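Local coordinates for oligopeptide-binding protein appA (Bacillus subtilis, PDB 1XOC) that binds oligopeptides as the solute-binding component of an ABC-type permease that imports them and can support sporulation and genetic competence, at residues A230-A234 with G235-F239; Q394-E397 with W398-V402; T46-E49 with N50-S54; K281-R284 with Q285-T289; E479-P482 with Y483-L486. All coordinates share one frame; numbering follows the deposited sequence.

In the fold
From the N terminus the contacts come in the order 3, 1, 4, 2 and 5. All are local and run in series, so none nests in or crosses another, and none closes a long loop. Contact 3 runs to the end of helix 43-52, contact 1 forms the exit from helix 225-234 towards strand 240-241, and contact 4 stays within helix 281-289. Contact 2 turns strand 390-396 into helix 398-405, and contact 5 turns helix 463-480 into strand 483-496; both reach the same mixed sheet. Contacts 4 and 5 touch through T288, Q481 and T484, tying helix 281-289 to that sheet, whereas W398 and V402 of contact 2 and T46 of contact 3 reach the bound peptide.

Contact 1. Residues A230-A234 with G235-F239; sequences AQLQA and GDINF
L232 and I237 cross at about a right angle where helix 225-234 ends in a Schellman motif, with CD1 of L232 lying 4.0 Å from CG1 of I237. The first torsion of I237 (chi1 64°) sets CG1 between its own backbone N and carbonyl carbon, a less common choice that turns it back onto the last helical turn, 3.6 Å from the backbone N of L232. Two aliphatic residues suit this buried place, since L232 also rests on A494 and I237 on V25 of strand 23-28. Q231 runs across D236 and I237, again nearly at right angles, its CB 4.0 Å from CB of D236. On the exposed side, where a charged group suits, the small CB methyl of A234 leaves room for the D236 carboxylate, with OD2 at 3.4 Å.

The backbone bonds of the motif hold the turn that carries these side chains. G235 has a positive phi (86°), at which any CB would collide with the carbonyl O of A234, so glycine is called for. D236 N donates to Q231 O at 2.9 Å, and I237 N adds a weak bond to the same oxygen. G235 N reaches L232 O at 3.2 Å from above the carbonyl plane. One water bridges the turn, donating to L232 O at 2.9 Å and to I237 O at 2.7 Å.

Contact 2. Residues Q394-E397 with W398-V402; sequences QIVE and WSALV
Between V396 and L401 the chain passes from strand 394-396 into helix 398-402, and the axes of these two short segments stand at 105° to each other with a closest approach of 8.3 Å. The inside of this bend is apolar: CG2 of V396 lies 3.6 Å from CB of L401 and 4.1 Å from CB of A400, the valine and leucine side chains crossing at about a right angle. Small or branched hydrocarbon groups fill such a corner without needing polar partners.

E397 stands at the N-cap. Its CG is anti to the backbone N, and the bend at chi2 (-87°) folds the carboxylate back over the first turn of the helix. There OE1 accepts from S399 N at 2.9 Å and OE2 from A400 N at 3.0 Å, both donors coming from above the carboxylate plane. The hydroxyl of S399 donates to the syn lone pair of OE2, with OG only 2.6 Å from it. Three bonds thus fix the rotation of the carboxylate over the helix start, where its negative charge probably also suits the helix dipole. An alanine in place of E397 would probably leave the N-H groups of S399 and A400 without their side-chain acceptors and set the serine hydroxyl free to turn. The backbone continues the helix, L401 N donating to E397 O at 2.9 Å.

W398 points away from the strand; its NE1 is hydrogen-bonded to OD1 of D42, and it packs on the backbone of the bound peptide. The whole is a side-chain N-cap at a strand-to-helix junction bordering the peptide site.

Contact 3. Residues T46-E49 with N50-S54; sequences TDIE and NMLYS. With ZN (zinc ion), chain O.
I48 and L52 lie side by side in the last turns of helix 43-52, with CG2 of I48 3.7 Å from CD1 of L52. M51 adds to this apolar group through CE, 3.9 Å from CD1 of I48. Hydrocarbon chains suit this buried face, and M51 and L52 both touch L201 of strand 198-203.

Among the backbone bonds, I48 O accepts twice: L52 N comes in nearly straight at 3.0 Å, while M51 N stands above the carbonyl plane. Y53, just past the helix, donates from N to E49 O at 3.0 Å, and CB of L52 lies over one face of its ring.

On a partly exposed flank N50 N donates to T46 O at 3.0 Å, and the N50 amide lies beside CG2 of T46. A glycine in place of N50 would keep that bond but would probably open a gap beside the T46 methyl.

The acids find partners beyond the helix: E49 OE2 is hydrogen-bonded to S40 OG and N36 N, and D47 OD1 forms a salt bridge to R508. D47 OD2, hydrogen-bonded to Y219 OH, binds the zinc ion at 2.3 Å; three waters are the ion's other ligands, the nearest at 2.2 Å.

Contact 4. Residues K281-R284 with Q285-T289; sequences KKVR and QALTT
The amide of Q285 and the guanidinium of R284 are the flat groups of helix 281-289, set on different flanks of it. K281 slants past the amide, with CG 4.0 Å from CD of Q285, and K282 passes the same group at about a right angle. The long aliphatic stems of the lysines suit this role, since they can pack along the glutamine while their charges go elsewhere: K281 bends at chi3 (91°) and forms a salt bridge to E479, and NZ of K282 is hydrogen-bonded to M338 O.

One face of the R284 guanidinium carries CA of K281, 3.6 Å above its plane and offset toward the rim. The guanidinium donates to backbone carbonyls: NE to Q481 O, NH2 to D480 O and NH1 to F278 O. Arginine suits a buried site of this kind because one planar group can serve several oxygens, and two of these belong to the end of helix 463-480 and the residue after it, where a positive charge is probably welcome.

A further flank is apolar. CD1 of L287 lies 4.2 Å from CG1 of V283, and CG of L287 rests 3.4 Å from V283 O. A286, with only a methyl, fits against M338 and L339 of helix 332-341.

Regular helical bonds run through the contact: Q285 N to K281 O at 2.9 Å, and T288 N to R284 O at 3.2 Å. At the C-terminal end, T289 N and T289 OG1 reach Q285 O from opposite faces of its plane, OG1 at 2.7 Å.

Contact 5. Residues E479-P482 with Y483-L486; sequences EDQP and YTFL
Q481 and F485 are joined by a single water, which donates to OE1 of Q481 at 2.7 Å and accepts from the backbone N of F485 at 2.9 Å. NE2 of the same amide comes to the edge of the F485 ring near its plane, 4.4 Å from CD1. One face of that ring is taken by CB of Y483, 4.1 Å above the plane and over its centre. P482 O sits at the edge of the Y483 ring, near its plane, 3.5 Å from CD1. A glutamine suits the centre because it carries both a donor and an acceptor into a buried corner, while the F485 ring packs beside it.

The backbone sets where the side chain starts. Q481 takes positive phi (47°) as the first residue to leave helix 463-480, and the bend at chi2 (-70°) folds its side chain toward the strand. P482, with no N-H to satisfy, follows in this tight exit, and its ring packs on Y445 and F431.

In the second shell NE2 of Q481 is bonded to A478 O of the preceding helical turn. T288 OG1 probably bonds both Q481 OE1 and T484 OG1, and Y483 OH is hydrogen-bonded to NE1 of W419. The turn therefore joins the end of helix 463-480 to the start of strand 483-496, with helix 281-289 on one flank and strand 265-271 pairing alongside.

Contact 1. Residues A230-A234 with G235-F239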
loop_
_atom_site.group_PDB
_atom_site.type_symbol
_atom_site.label_atom_id
_atom_site.label_comp_id
_atom_site.label_asym_id
_atom_site.label_seq_id
_atom_site.Cartn_x
_atom_site.Cartn_y
_atom_site.Cartn_z
ATOM N N ALA A 230 17.864 15.812 7.604
ATOM C CA ALA A 230 18.917 16.268 8.515
ATOM C C ALA A 230 19.607 15.118 9.259
ATOM O O ALA A 230 20.823 15.154 9.453
ATOM C CB ALA A 230 18.355 17.246 9.515
ATOM N N GLN A 231 18.846 14.113 9.696
ATOM C CA GLN A 231 19.444 12.957 10.378
ATOM C C GLN A 231 20.306 12.131 9.450
ATOM O O GLN A 231 21.323 11.597 9.866
ATOM C CB GLN A 231 18.390 12.079 11.008
ATOM C CG GLN A 231 17.734 12.764 12.191
ATOM C CD GLN A 231 16.915 11.848 13.042
ATOM O OE1 GLN A 231 15.951 12.287 13.688
ATOM N NE2 GLN A 231 17.256 10.580 13.051
ATOM N N LEU A 232 19.866 12.004 8.200
ATOM C CA LEU A 232 20.636 11.340 7.163
ATOM C C LEU A 232 21.996 12.012 6.947
ATOM O O LEU A 232 23.033 11.342 6.885
ATOM C CB LEU A 232 19.825 11.361 5.864
ATOM C CG LEU A 232 20.372 10.478 4.760
ATOM C CD1 LEU A 232 20.348 9.017 5.076
ATOM C CD2 LEU A 232 19.560 10.751 3.476
ATOM N N GLN A 233 21.990 13.336 6.840
ATOM C CA GLN A 233 23.229 14.120 6.750
ATOM C C GLN A 233 24.169 13.842 7.926
ATOM O O GLN A 233 25.381 13.737 7.751
ATOM C CB GLN A 233 22.911 15.612 6.688
ATOM C CG GLN A 233 24.145 16.495 6.468
ATOM C CD GLN A 233 23.790 17.956 6.274
ATOM O OE1 GLN A 233 24.315 18.623 5.368
ATOM N NE2 GLN A 233 22.898 18.471 7.129
ATOM N N ALA A 234 23.599 13.735 9.122
ATOM C CA ALA A 234 24.383 13.585 10.350
ATOM C C ALA A 234 24.843 12.157 10.581
ATOM O O ALA A 234 25.701 11.924 11.422
ATOM C CB ALA A 234 23.571 14.059 11.556
ATOM N N GLY A 235 24.286 11.194 9.872
ATOM C CA GLY A 235 24.598 9.793 10.119
ATOM C C GLY A 235 23.779 9.125 11.194
ATOM O O GLY A 235 24.062 7.996 11.572
ATOM N N ASP A 236 22.721 9.781 11.649
ATOM C CA ASP A 236 21.822 9.207 12.643
ATOM C C ASP A 236 20.851 8.183 12.027
ATOM O O ASP A 236 20.352 7.310 12.723
ATOM C CB ASP A 236 21.072 10.327 13.366
ATOM C CG ASP A 236 22.001 11.190 14.196
ATOM O OD1 ASP A 236 22.797 10.595 14.943
ATOM O OD2 ASP A 236 21.963 12.441 14.067
ATOM N N ILE A 237 20.566 8.331 10.729
ATOM C CA ILE A 237 19.976 7.267 9.932
ATOM C C ILE A 237 20.883 7.088 8.725
ATOM O O ILE A 237 21.645 7.996 8.364
ATOM C CB ILE A 237 18.512 7.561 9.486
ATOM C CG1 ILE A 237 18.400 8.765 8.556
ATOM C CG2 ILE A 237 17.621 7.768 10.719
ATOM C CD1 ILE A 237 16.993 9.017 8.006
ATOM N N ASN A 238 20.788 5.915 8.099
ATOM C CA ASN A 238 21.621 5.630 6.944
ATOM C C ASN A 238 20.881 5.015 5.778
ATOM O O ASN A 238 21.527 4.592 4.799
ATOM C CB ASN A 238 22.846 4.795 7.351
ATOM C CG ASN A 238 22.491 3.501 8.030
ATOM O OD1 ASN A 238 21.416 2.972 7.878
ATOM N ND2 ASN A 238 23.440 2.957 8.776
ATOM N N PHE A 239 19.546 4.998 5.825
ATOM C CA PHE A 239 18.728 4.517 4.708
ATOM C C PHE A 239 17.414 5.292 4.716
ATOM O O PHE A 239 16.739 5.352 5.754
ATOM C CB PHE A 239 18.491 3.012 4.840
ATOM C CG PHE A 239 17.901 2.367 3.605
ATOM C CD1 PHE A 239 16.520 2.421 3.366
ATOM C CD2 PHE A 239 18.716 1.726 2.669
ATOM C CE1 PHE A 239 15.965 1.826 2.248
ATOM C CE2 PHE A 239 18.178 1.138 1.506
ATOM C CZ PHE A 239 16.800 1.206 1.279
HETATM O O HOH W 1 23.853 8.561 6.874
#

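Contact 2. Residues Q394-E397 with W398-V402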
loop_
_atom_site.group_PDB
_atom_site.type_symbol
_atom_site.label_atom_id
_atom_site.label_comp_id
_atom_site.label_asym_id
_atom_site.label_seq_id
_atom_site.Cartn_x
_atom_site.Cartn_y
_atom_site.Cartn_z
ATOM N N GLN A 394 -5.887 19.597 7.216
ATOM C CA GLN A 394 -5.611 18.996 8.512
ATOM C C GLN A 394 -4.571 17.906 8.329
ATOM O O GLN A 394 -4.736 17.035 7.499
ATOM C CB GLN A 394 -6.891 18.457 9.149
ATOM C CG GLN A 394 -6.722 18.045 10.611
ATOM C CD GLN A 394 -7.900 17.243 11.155
ATOM O OE1 GLN A 394 -7.733 16.462 12.073
ATOM N NE2 GLN A 394 -9.074 17.416 10.583
ATOM N N ILE A 395 -3.502 17.972 9.099
ATOM C CA ILE A 395 -2.412 17.006 9.025
ATOM C C ILE A 395 -2.612 16.056 10.200
ATOM O O ILE A 395 -2.830 16.516 11.330
ATOM C CB ILE A 395 -1.046 17.750 9.125
ATOM C CG1 ILE A 395 -0.835 18.654 7.896
ATOM C CG2 ILE A 395 0.087 16.754 9.233
ATOM C CD1 ILE A 395 0.279 19.669 8.061
ATOM N N VAL A 396 -2.572 14.755 9.955
ATOM C CA VAL A 396 -2.800 13.790 11.006
ATOM C C VAL A 396 -1.739 12.699 10.994
ATOM O O VAL A 396 -1.198 12.321 9.952
ATOM C CB VAL A 396 -4.326 13.292 11.099
ATOM C CG1 VAL A 396 -5.317 13.960 10.073
ATOM C CG2 VAL A 396 -4.496 11.839 11.329
ATOM N N GLU A 397 -1.410 12.236 12.188
ATOM C CA GLU A 397 -0.360 11.254 12.368
ATOM C C GLU A 397 -0.758 9.984 11.637
ATOM O O GLU A 397 -1.926 9.618 11.623
ATOM C CB GLU A 397 -0.200 10.973 13.871
ATOM C CG GLU A 397 0.920 9.996 14.207
ATOM C CD GLU A 397 0.494 8.528 14.170
ATOM O OE1 GLU A 397 1.319 7.672 13.742
ATOM O OE2 GLU A 397 -0.656 8.240 14.581
ATOM N N TRP A 398 0.221 9.334 11.022
ATOM C CA TRP A 398 -0.018 8.217 10.091
ATOM C C TRP A 398 -0.908 7.114 10.637
ATOM O O TRP A 398 -1.917 6.805 10.033
ATOM C CB TRP A 398 1.314 7.605 9.699
ATOM C CG TRP A 398 1.209 6.432 8.773
ATOM C CD1 TRP A 398 1.584 5.150 9.037
ATOM C CD2 TRP A 398 0.647 6.434 7.460
ATOM N NE1 TRP A 398 1.324 4.344 7.930
ATOM C CE2 TRP A 398 0.744 5.112 6.952
ATOM C CE3 TRP A 398 0.103 7.419 6.642
ATOM C CZ2 TRP A 398 0.290 4.774 5.683
ATOM C CZ3 TRP A 398 -0.324 7.079 5.371
ATOM C CH2 TRP A 398 -0.241 5.774 4.911
ATOM N N SER A 399 -0.561 6.541 11.789
ATOM C CA SER A 399 -1.336 5.422 12.331
ATOM C C SER A 399 -2.778 5.839 12.581
ATOM O O SER A 399 -3.714 5.086 12.335
ATOM C CB SER A 399 -0.684 4.816 13.576
ATOM O OG SER A 399 -0.867 5.655 14.712
ATOM N N ALA A 400 -2.975 7.053 13.099
ATOM C CA ALA A 400 -4.307 7.547 13.320
ATOM C C ALA A 400 -5.090 7.768 12.048
ATOM O O ALA A 400 -6.273 7.491 12.014
ATOM C CB ALA A 400 -4.239 8.828 14.102
ATOM N N LEU A 401 -4.453 8.322 11.020
ATOM C CA LEU A 401 -5.116 8.560 9.758
ATOM C C LEU A 401 -5.533 7.224 9.088
ATOM O O LEU A 401 -6.626 7.127 8.569
ATOM C CB LEU A 401 -4.178 9.301 8.806
ATOM C CG LEU A 401 -4.817 9.779 7.531
ATOM C CD1 LEU A 401 -6.052 10.575 7.795
ATOM C CD2 LEU A 401 -3.818 10.594 6.687
ATOM N N VAL A 402 -4.681 6.201 9.175
ATOM C CA VAL A 402 -5.023 4.882 8.697
ATOM C C VAL A 402 -6.252 4.366 9.414
ATOM O O VAL A 402 -7.119 3.769 8.788
ATOM C CB VAL A 402 -3.830 3.906 8.888
ATOM C CG1 VAL A 402 -4.235 2.449 8.609
ATOM C CG2 VAL A 402 -2.656 4.298 7.998
#

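Contact 3. Residues T46-E49 with N50-S54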
loop_
_atom_site.group_PDB
_atom_site.type_symbol
_atom_site.label_atom_id
_atom_site.label_comp_id
_atom_site.label_asym_id
_atom_site.label_seq_id
_atom_site.Cartn_x
_atom_site.Cartn_y
_atom_site.Cartn_z
ATOM N N THR A 46 3.543 -3.305 6.877
ATOM C CA THR A 46 3.963 -4.336 5.946
ATOM C C THR A 46 5.508 -4.425 5.875
ATOM O O THR A 46 6.081 -5.516 5.741
ATOM C CB THR A 46 3.331 -4.135 4.562
ATOM O OG1 THR A 46 1.905 -4.196 4.682
ATOM C CG2 THR A 46 3.726 -5.217 3.573
ATOM N N ASP A 47 6.195 -3.290 5.941
ATOM C CA ASP A 47 7.667 -3.297 5.960
ATOM C C ASP A 47 8.218 -4.179 7.087
ATOM O O ASP A 47 9.196 -4.934 6.878
ATOM C CB ASP A 47 8.249 -1.893 6.162
ATOM C CG ASP A 47 8.203 -1.021 4.921
ATOM O OD1 ASP A 47 8.113 -1.533 3.767
ATOM O OD2 ASP A 47 8.334 0.206 5.162
ATOM N N ILE A 48 7.647 -4.065 8.278
ATOM C CA ILE A 48 8.153 -4.841 9.401
ATOM C C ILE A 48 7.763 -6.335 9.234
ATOM O O ILE A 48 8.578 -7.238 9.498
ATOM C CB ILE A 48 7.647 -4.260 10.694
ATOM C CG1 ILE A 48 8.036 -2.791 10.789
ATOM C CG2 ILE A 48 8.186 -5.068 11.881
ATOM C CD1 ILE A 48 9.481 -2.524 10.901
ATOM N N GLU A 49 6.512 -6.590 8.826
ATOM C CA GLU A 49 6.042 -7.951 8.590
ATOM C C GLU A 49 6.950 -8.741 7.645
ATOM O O GLU A 49 7.236 -9.912 7.872
ATOM C CB GLU A 49 4.624 -7.902 7.984
ATOM C CG GLU A 49 3.565 -7.442 8.966
ATOM C CD GLU A 49 2.244 -7.101 8.303
ATOM O OE1 GLU A 49 2.118 -7.267 7.081
ATOM O OE2 GLU A 49 1.300 -6.661 9.001
ATOM N N ASN A 50 7.429 -8.071 6.614
ATOM C CA ASN A 50 8.284 -8.752 5.626
ATOM C C ASN A 50 9.673 -9.089 6.161
ATOM O O ASN A 50 10.385 -9.898 5.544
ATOM C CB ASN A 50 8.315 -7.987 4.305
ATOM C CG ASN A 50 7.080 -8.282 3.477
ATOM O OD1 ASN A 50 5.991 -7.772 3.740
ATOM N ND2 ASN A 50 7.225 -9.184 2.545
ATOM N N MET A 51 10.078 -8.489 7.281
ATOM C CA MET A 51 11.321 -8.855 7.973
ATOM C C MET A 51 11.093 -9.916 9.021
ATOM O O MET A 51 11.954 -10.753 9.258
ATOM C CB MET A 51 11.996 -7.624 8.598
ATOM C CG MET A 51 12.604 -6.743 7.538
ATOM S SD MET A 51 13.564 -5.338 8.146
ATOM C CE MET A 51 12.250 -4.310 8.764
ATOM N N LEU A 52 9.950 -9.850 9.716
ATOM C CA LEU A 52 9.652 -10.819 10.805
ATOM C C LEU A 52 9.181 -12.204 10.376
ATOM O O LEU A 52 9.398 -13.171 11.111
ATOM C CB LEU A 52 8.569 -10.268 11.753
ATOM C CG LEU A 52 8.885 -9.036 12.588
ATOM C CD1 LEU A 52 7.681 -8.466 13.259
ATOM C CD2 LEU A 52 9.940 -9.422 13.567
ATOM N N TYR A 53 8.443 -12.284 9.253
ATOM C CA TYR A 53 7.701 -13.475 8.878
ATOM C C TYR A 53 8.209 -14.024 7.580
ATOM O O TYR A 53 8.950 -13.349 6.854
ATOM C CB TYR A 53 6.206 -13.136 8.738
ATOM C CG TYR A 53 5.610 -12.615 10.009
ATOM C CD1 TYR A 53 5.503 -13.442 11.120
ATOM C CD2 TYR A 53 5.115 -11.340 10.072
ATOM C CE1 TYR A 53 4.972 -12.985 12.310
ATOM C CE2 TYR A 53 4.580 -10.876 11.246
ATOM C CZ TYR A 53 4.504 -11.700 12.336
ATOM O OH TYR A 53 3.927 -11.189 13.504
ATOM N N SER A 54 7.748 -15.233 7.276
ATOM C CA SER A 54 7.932 -15.860 5.986
ATOM C C SER A 54 6.574 -16.007 5.274
ATOM O O SER A 54 5.510 -16.018 5.905
ATOM C CB SER A 54 8.571 -17.224 6.136
ATOM O OG SER A 54 9.829 -17.153 6.778
HETATM ZN ZN ZN O . 8.626 1.449 3.233
HETATM O O HOH W 2 9.941 3.429 2.724
HETATM O O HOH W 3 10.726 1.910 4.222
HETATM O O HOH W 4 6.507 2.040 3.332
#

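Contact 4. Residues K281-R284 with Q285-T289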
loop_
_atom_site.group_PDB
_atom_site.type_symbol
_atom_site.label_atom_id
_atom_site.label_comp_id
_atom_site.label_asym_id
_atom_site.label_seq_id
_atom_site.Cartn_x
_atom_site.Cartn_y
_atom_site.Cartn_z
ATOM N N LYS A 281 -21.088 12.683 -9.604
ATOM C CA LYS A 281 -19.974 12.489 -10.528
ATOM C C LYS A 281 -19.524 13.798 -11.176
ATOM O O LYS A 281 -18.330 14.029 -11.340
ATOM C CB LYS A 281 -20.376 11.515 -11.634
ATOM C CG LYS A 281 -19.329 11.326 -12.716
ATOM C CD LYS A 281 -19.772 10.311 -13.765
ATOM C CE LYS A 281 -20.501 10.970 -14.908
ATOM N NZ LYS A 281 -20.926 9.985 -15.934
ATOM N N LYS A 282 -20.480 14.640 -11.578
ATOM C CA LYS A 282 -20.127 15.878 -12.281
ATOM C C LYS A 282 -19.336 16.838 -11.387
ATOM O O LYS A 282 -18.418 17.520 -11.860
ATOM C CB LYS A 282 -21.362 16.565 -12.870
ATOM C CG LYS A 282 -20.995 17.451 -14.036
ATOM C CD LYS A 282 -22.183 17.796 -14.900
ATOM C CE LYS A 282 -22.752 19.100 -14.482
ATOM N NZ LYS A 282 -21.668 20.089 -14.554
ATOM N N VAL A 283 -19.666 16.856 -10.097
ATOM C CA VAL A 283 -18.908 17.645 -9.120
ATOM C C VAL A 283 -17.471 17.115 -8.999
ATOM O O VAL A 283 -16.523 17.899 -9.055
ATOM C CB VAL A 283 -19.627 17.697 -7.740
ATOM C CG1 VAL A 283 -18.707 18.226 -6.615
ATOM C CG2 VAL A 283 -20.890 18.555 -7.858
ATOM N N ARG A 284 -17.311 15.801 -8.841
ATOM C CA ARG A 284 -15.973 15.206 -8.779
ATOM C C ARG A 284 -15.152 15.506 -10.032
ATOM O O ARG A 284 -13.979 15.860 -9.938
ATOM C CB ARG A 284 -16.026 13.705 -8.528
ATOM C CG ARG A 284 -16.624 13.348 -7.194
ATOM C CD ARG A 284 -16.371 11.915 -6.834
ATOM N NE ARG A 284 -16.835 10.986 -7.876
ATOM C CZ ARG A 284 -18.059 10.468 -7.945
ATOM N NH1 ARG A 284 -18.985 10.785 -7.049
ATOM N NH2 ARG A 284 -18.374 9.650 -8.935
ATOM N N GLN A 285 -15.781 15.420 -11.201
ATOM C CA GLN A 285 -15.115 15.787 -12.451
ATOM C C GLN A 285 -14.700 17.262 -12.464
ATOM O O GLN A 285 -13.639 17.615 -12.973
ATOM C CB GLN A 285 -16.022 15.503 -13.646
ATOM C CG GLN A 285 -16.294 14.026 -13.920
ATOM C CD GLN A 285 -17.269 13.815 -15.055
ATOM O OE1 GLN A 285 -17.320 12.736 -15.634
ATOM N NE2 GLN A 285 -18.062 14.841 -15.374
ATOM N N ALA A 286 -15.558 18.112 -11.916
ATOM C CA ALA A 286 -15.282 19.546 -11.811
ATOM C C ALA A 286 -14.084 19.828 -10.903
ATOM O O ALA A 286 -13.264 20.705 -11.197
ATOM C CB ALA A 286 -16.502 20.272 -11.303
ATOM N N LEU A 287 -13.985 19.105 -9.792
ATOM C CA LEU A 287 -12.880 19.292 -8.853
ATOM C C LEU A 287 -11.555 18.951 -9.515
ATOM O O LEU A 287 -10.573 19.680 -9.389
ATOM C CB LEU A 287 -13.084 18.447 -7.601
ATOM C CG LEU A 287 -14.255 18.813 -6.693
ATOM C CD1 LEU A 287 -14.615 17.689 -5.737
ATOM C CD2 LEU A 287 -13.942 20.055 -5.907
ATOM N N THR A 288 -11.526 17.860 -10.261
ATOM C CA THR A 288 -10.326 17.527 -10.995
ATOM C C THR A 288 -9.995 18.618 -12.013
ATOM O O THR A 288 -8.841 19.043 -12.149
ATOM C CB THR A 288 -10.495 16.172 -11.706
ATOM O OG1 THR A 288 -10.668 15.150 -10.710
ATOM C CG2 THR A 288 -9.281 15.857 -12.582
ATOM N N THR A 289 -11.018 19.084 -12.717
ATOM C CA THR A 289 -10.830 20.084 -13.770
ATOM C C THR A 289 -10.324 21.403 -13.194
ATOM O O THR A 289 -9.668 22.178 -13.886
ATOM C CB THR A 289 -12.161 20.313 -14.527
ATOM O OG1 THR A 289 -12.612 19.066 -15.043
ATOM C CG2 THR A 289 -12.008 21.284 -15.689
#

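Contact 5. Residues E479-P482 with Y483-L486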
loop_
_atom_site.group_PDB
_atom_site.type_symbol
_atom_site.label_atom_id
_atom_site.label_comp_id
_atom_site.label_asym_id
_atom_site.label_seq_id
_atom_site.Cartn_x
_atom_site.Cartn_y
_atom_site.Cartn_z
ATOM N N GLU A 479 -13.854 8.033 -16.007
ATOM C CA GLU A 479 -15.050 8.861 -16.183
ATOM C C GLU A 479 -15.656 9.270 -14.834
ATOM O O GLU A 479 -16.079 10.408 -14.654
ATOM C CB GLU A 479 -16.096 8.132 -17.043
ATOM C CG GLU A 479 -17.506 8.770 -17.044
ATOM C CD GLU A 479 -17.590 10.142 -17.736
ATOM O OE1 GLU A 479 -16.583 10.581 -18.341
ATOM O OE2 GLU A 479 -18.680 10.775 -17.688
ATOM N N ASP A 480 -15.707 8.335 -13.892
ATOM C CA ASP A 480 -16.392 8.569 -12.618
ATOM C C ASP A 480 -15.595 9.395 -11.603
ATOM O O ASP A 480 -16.175 9.983 -10.695
ATOM C CB ASP A 480 -16.805 7.219 -12.000
ATOM C CG ASP A 480 -17.867 6.503 -12.820
ATOM O OD1 ASP A 480 -18.498 7.141 -13.698
ATOM O OD2 ASP A 480 -18.089 5.296 -12.575
ATOM N N GLN A 481 -14.278 9.468 -11.766
ATOM C CA GLN A 481 -13.424 10.243 -10.883
ATOM C C GLN A 481 -13.740 9.982 -9.403
ATOM O O GLN A 481 -13.972 10.925 -8.644
ATOM C CB GLN A 481 -13.524 11.740 -11.182
ATOM C CG GLN A 481 -12.962 12.139 -12.550
ATOM C CD GLN A 481 -11.451 12.030 -12.618
ATOM O OE1 GLN A 481 -10.745 12.857 -12.025
ATOM N NE2 GLN A 481 -10.946 11.044 -13.363
ATOM N N PRO A 482 -13.691 8.705 -8.968
ATOM C CA PRO A 482 -13.863 8.473 -7.537
ATOM C C PRO A 482 -12.702 9.103 -6.750
ATOM O O PRO A 482 -12.856 9.475 -5.574
ATOM C CB PRO A 482 -13.849 6.958 -7.435
ATOM C CG PRO A 482 -13.066 6.493 -8.649
ATOM C CD PRO A 482 -13.436 7.456 -9.714
ATOM N N TYR A 483 -11.556 9.205 -7.421
ATOM C CA TYR A 483 -10.402 9.959 -6.966
ATOM C C TYR A 483 -10.069 11.014 -8.020
ATOM O O TYR A 483 -10.405 10.845 -9.196
ATOM C CB TYR A 483 -9.138 9.089 -6.892
ATOM C CG TYR A 483 -9.110 7.849 -6.016
ATOM C CD1 TYR A 483 -9.999 7.632 -4.981
ATOM C CD2 TYR A 483 -8.132 6.874 -6.232
ATOM C CE1 TYR A 483 -9.904 6.501 -4.169
ATOM C CE2 TYR A 483 -8.031 5.732 -5.421
ATOM C CZ TYR A 483 -8.899 5.552 -4.400
ATOM O OH TYR A 483 -8.781 4.411 -3.631
ATOM N N THR A 484 -9.372 12.066 -7.583
ATOM C CA THR A 484 -8.529 12.853 -8.458
ATOM C C THR A 484 -7.153 12.208 -8.428
ATOM O O THR A 484 -6.468 12.203 -7.402
ATOM C CB THR A 484 -8.464 14.346 -8.039
ATOM O OG1 THR A 484 -9.761 14.904 -8.184
ATOM C CG2 THR A 484 -7.542 15.102 -8.871
ATOM N N PHE A 485 -6.741 11.655 -9.551
ATOM C CA PHE A 485 -5.447 11.030 -9.628
ATOM C C PHE A 485 -4.419 12.137 -9.742
ATOM O O PHE A 485 -4.598 13.054 -10.532
ATOM C CB PHE A 485 -5.408 10.055 -10.820
ATOM C CG PHE A 485 -6.370 8.918 -10.667
ATOM C CD1 PHE A 485 -7.642 8.985 -11.245
ATOM C CD2 PHE A 485 -6.045 7.818 -9.899
ATOM C CE1 PHE A 485 -8.564 7.955 -11.060
ATOM C CE2 PHE A 485 -6.950 6.797 -9.716
ATOM C CZ PHE A 485 -8.209 6.859 -10.301
ATOM N N LEU A 486 -3.347 12.086 -8.944
ATOM C CA LEU A 486 -2.379 13.180 -8.910
ATOM C C LEU A 486 -1.096 12.858 -9.671
ATOM O O LEU A 486 -0.804 13.510 -10.661
ATOM C CB LEU A 486 -2.103 13.642 -7.461
ATOM C CG LEU A 486 -3.252 14.336 -6.683
ATOM C CD1 LEU A 486 -2.787 14.570 -5.251
ATOM C CD2 LEU A 486 -3.741 15.614 -7.346
HETATM O O HOH W 5 -8.103 12.333 -12.052
#